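PDB 3KD4: putative protease from Parabacteroides distasonis ATCC 8503, which is of unknown function but is probably an exported protease, built from several domains and carrying DUF3857 and DUF3858 family regions. Local coordinates for residues Tyr43-Ile48 / Glu98-His103. Sequence-based numbering, arbitrary orientation.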
loop_
_atom_site.group_PDB
_atom_site.type_symbol
_atom_site.label_atom_id
_atom_site.label_comp_id
_atom_site.label_asym_id
_atom_site.label_seq_id
_atom_site.Cartn_x
_atom_site.Cartn_y
_atom_site.Cartn_z
ATOM N N TYR A 43 -0.983 17.483 -13.069
ATOM C CA TYR A 43 0.078 18.513 -12.889
ATOM C C TYR A 43 -0.467 19.939 -13.029
ATOM O O TYR A 43 0.136 20.895 -12.564
ATOM C CB TYR A 43 1.237 18.310 -13.844
ATOM C CG TYR A 43 2.248 17.263 -13.458
ATOM C CD1 TYR A 43 2.611 17.058 -12.123
ATOM C CD2 TYR A 43 2.913 16.540 -14.433
ATOM C CE1 TYR A 43 3.591 16.121 -11.781
ATOM C CE2 TYR A 43 3.880 15.636 -14.113
ATOM C CZ TYR A 43 4.213 15.416 -12.780
ATOM O OH TYR A 43 5.187 14.514 -12.435
ATOM N N GLY A 44 -1.651 20.069 -13.625
ATOM C CA GLY A 44 -2.332 21.359 -13.689
ATOM C C GLY A 44 -2.805 21.886 -12.333
ATOM O O GLY A 44 -3.239 23.040 -12.243
ATOM N N GLU A 45 -2.771 21.027 -11.310
ATOM C CA GLU A 45 -3.186 21.401 -9.960
ATOM C C GLU A 45 -2.202 20.947 -8.911
ATOM O O GLU A 45 -1.439 20.043 -9.130
ATOM C CB GLU A 45 -4.535 20.769 -9.600
ATOM C CG GLU A 45 -5.717 21.275 -10.398
ATOM C CD GLU A 45 -5.834 20.604 -11.749
ATOM O OE1 GLU A 45 -5.616 19.383 -11.817
ATOM O OE2 GLU A 45 -6.144 21.313 -12.732
ATOM N N SER A 46 -2.267 21.600 -7.758
ATOM C CA SER A 46 -1.642 21.121 -6.557
ATOM C C SER A 46 -2.737 20.829 -5.517
ATOM O O SER A 46 -3.790 21.507 -5.482
ATOM C CB SER A 46 -0.611 22.136 -6.070
ATOM O OG SER A 46 0.515 22.181 -6.938
ATOM N N PHE A 47 -2.487 19.830 -4.675
ATOM C CA PHE A 47 -3.455 19.363 -3.670
ATOM C C PHE A 47 -2.811 19.377 -2.320
ATOM O O PHE A 47 -1.790 18.753 -2.146
ATOM C CB PHE A 47 -3.885 17.934 -4.012
ATOM C CG PHE A 47 -4.379 17.796 -5.404
ATOM C CD1 PHE A 47 -5.706 18.036 -5.699
ATOM C CD2 PHE A 47 -3.514 17.476 -6.428
ATOM C CE1 PHE A 47 -6.161 17.910 -6.998
ATOM C CE2 PHE A 47 -3.979 17.355 -7.731
ATOM C CZ PHE A 47 -5.281 17.580 -8.005
ATOM N N ILE A 48 -3.387 20.106 -1.371
ATOM C CA ILE A 48 -2.785 20.217 -0.032
ATOM C C ILE A 48 -3.792 19.866 1.051
ATOM O O ILE A 48 -4.732 20.602 1.263
ATOM C CB ILE A 48 -2.266 21.657 0.263
ATOM C CG1 ILE A 48 -1.313 22.160 -0.833
ATOM C CG2 ILE A 48 -1.584 21.700 1.684
ATOM C CD1 ILE A 48 -1.216 23.727 -0.944
ATOM N N GLU A 98 -8.885 19.887 1.879
ATOM C CA GLU A 98 -7.927 19.774 0.796
ATOM C C GLU A 98 -8.036 21.028 -0.037
ATOM O O GLU A 98 -9.083 21.280 -0.631
ATOM C CB GLU A 98 -8.231 18.539 -0.046
ATOM C CG GLU A 98 -7.410 18.401 -1.323
ATOM C CD GLU A 98 -7.544 17.036 -1.940
ATOM O OE1 GLU A 98 -8.330 16.222 -1.449
ATOM O OE2 GLU A 98 -6.860 16.748 -2.916
HETATM N N MSE A 99 -6.944 21.798 -0.077
HETATM C CA MSE A 99 -6.855 22.981 -0.907
HETATM C C MSE A 99 -6.385 22.521 -2.288
HETATM O O MSE A 99 -5.333 21.868 -2.393
HETATM C CB MSE A 99 -5.816 23.976 -0.361
HETATM C CG MSE A 99 -5.534 25.130 -1.339
HETATM SE SE MSE A 99 -7.030 26.238 -1.536
HETATM C CE MSE A 99 -6.956 27.242 0.143
ATOM N N VAL A 100 -7.154 22.867 -3.316
ATOM C CA VAL A 100 -6.773 22.595 -4.705
ATOM C C VAL A 100 -6.340 23.929 -5.309
ATOM O O VAL A 100 -7.107 24.898 -5.342
ATOM C CB VAL A 100 -7.948 22.000 -5.505
ATOM C CG1 VAL A 100 -7.549 21.767 -7.003
ATOM C CG2 VAL A 100 -8.441 20.688 -4.807
ATOM N N VAL A 101 -5.079 24.003 -5.717
ATOM C CA VAL A 101 -4.528 25.172 -6.389
ATOM C C VAL A 101 -4.555 24.879 -7.894
ATOM O O VAL A 101 -3.879 23.959 -8.348
ATOM C CB VAL A 101 -3.095 25.417 -5.937
ATOM C CG1 VAL A 101 -2.542 26.703 -6.539
ATOM C CG2 VAL A 101 -3.008 25.463 -4.382
ATOM N N VAL A 102 -5.319 25.651 -8.656
ATOM C CA VAL A 102 -5.373 25.465 -10.116
ATOM C C VAL A 102 -4.327 26.379 -10.731
ATOM O O VAL A 102 -4.401 27.599 -10.606
ATOM C CB VAL A 102 -6.765 25.780 -10.701
ATOM C CG1 VAL A 102 -6.734 25.725 -12.269
ATOM C CG2 VAL A 102 -7.825 24.810 -10.127
ATOM N N HIS A 103 -3.318 25.783 -11.342
ATOM C CA HIS A 103 -2.219 26.556 -11.882
ATOM C C HIS A 103 -2.637 27.221 -13.167
ATOM O O HIS A 103 -3.078 26.545 -14.115
ATOM C CB HIS A 103 -1.029 25.647 -12.088
ATOM C CG HIS A 103 -0.549 25.062 -10.809
ATOM N ND1 HIS A 103 -0.256 25.850 -9.729
ATOM C CD2 HIS A 103 -0.392 23.778 -10.403
ATOM C CE1 HIS A 103 0.116 25.084 -8.722
ATOM N NE2 HIS A 103 0.020 23.822 -9.099
HETATM O O HOH W 1 -4.278 24.181 -14.453
#
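His103 and Ser46 meet where two antiparallel strands, 45-50 and 97-102, pair in a three-stranded sheet of the DUF3857 region; strand 79-82 flanks 97-102 on its other edge. Backbone bonds of 2.8 Å, Ile48 N to Met99 O and Met99 N to Ile48 O, join the hydrogen-bonded pair Ile48-Met99, and Ser46-Val101 is bonded likewise. From His103, just past the strand, CB lies 3.4 Å from Gly44 O, the carbonyl that accepts its own backbone N-H. With CG beside the backbone N (chi1 -62°), that atom too stays near Gly44 O, and CD2 follows at 3.5 Å from the same oxygen. CE1 passes 3.4 Å from Ser46 OG, and NE2 reaches that hydroxyl in the ring plane at 2.8 Å; either could donate. Imidazole suits this buried place, its tip polar and its flank flat: Val101 O stands 3.9 Å over the ring centre, and Ile112 packs nearby. An alanine in place of His103 would probably leave Ser46 OG without this partner and open a gap beside Ile112. Ser46 and Ile48 face strand 111-120 of the larger sheet, whereas on the other face branched Val100 fits alongside Phe47. There the Glu98 carboxylate, turned 74° from the phenyl ring, brings OE2 to 3.3 Å from Phe47 CD1.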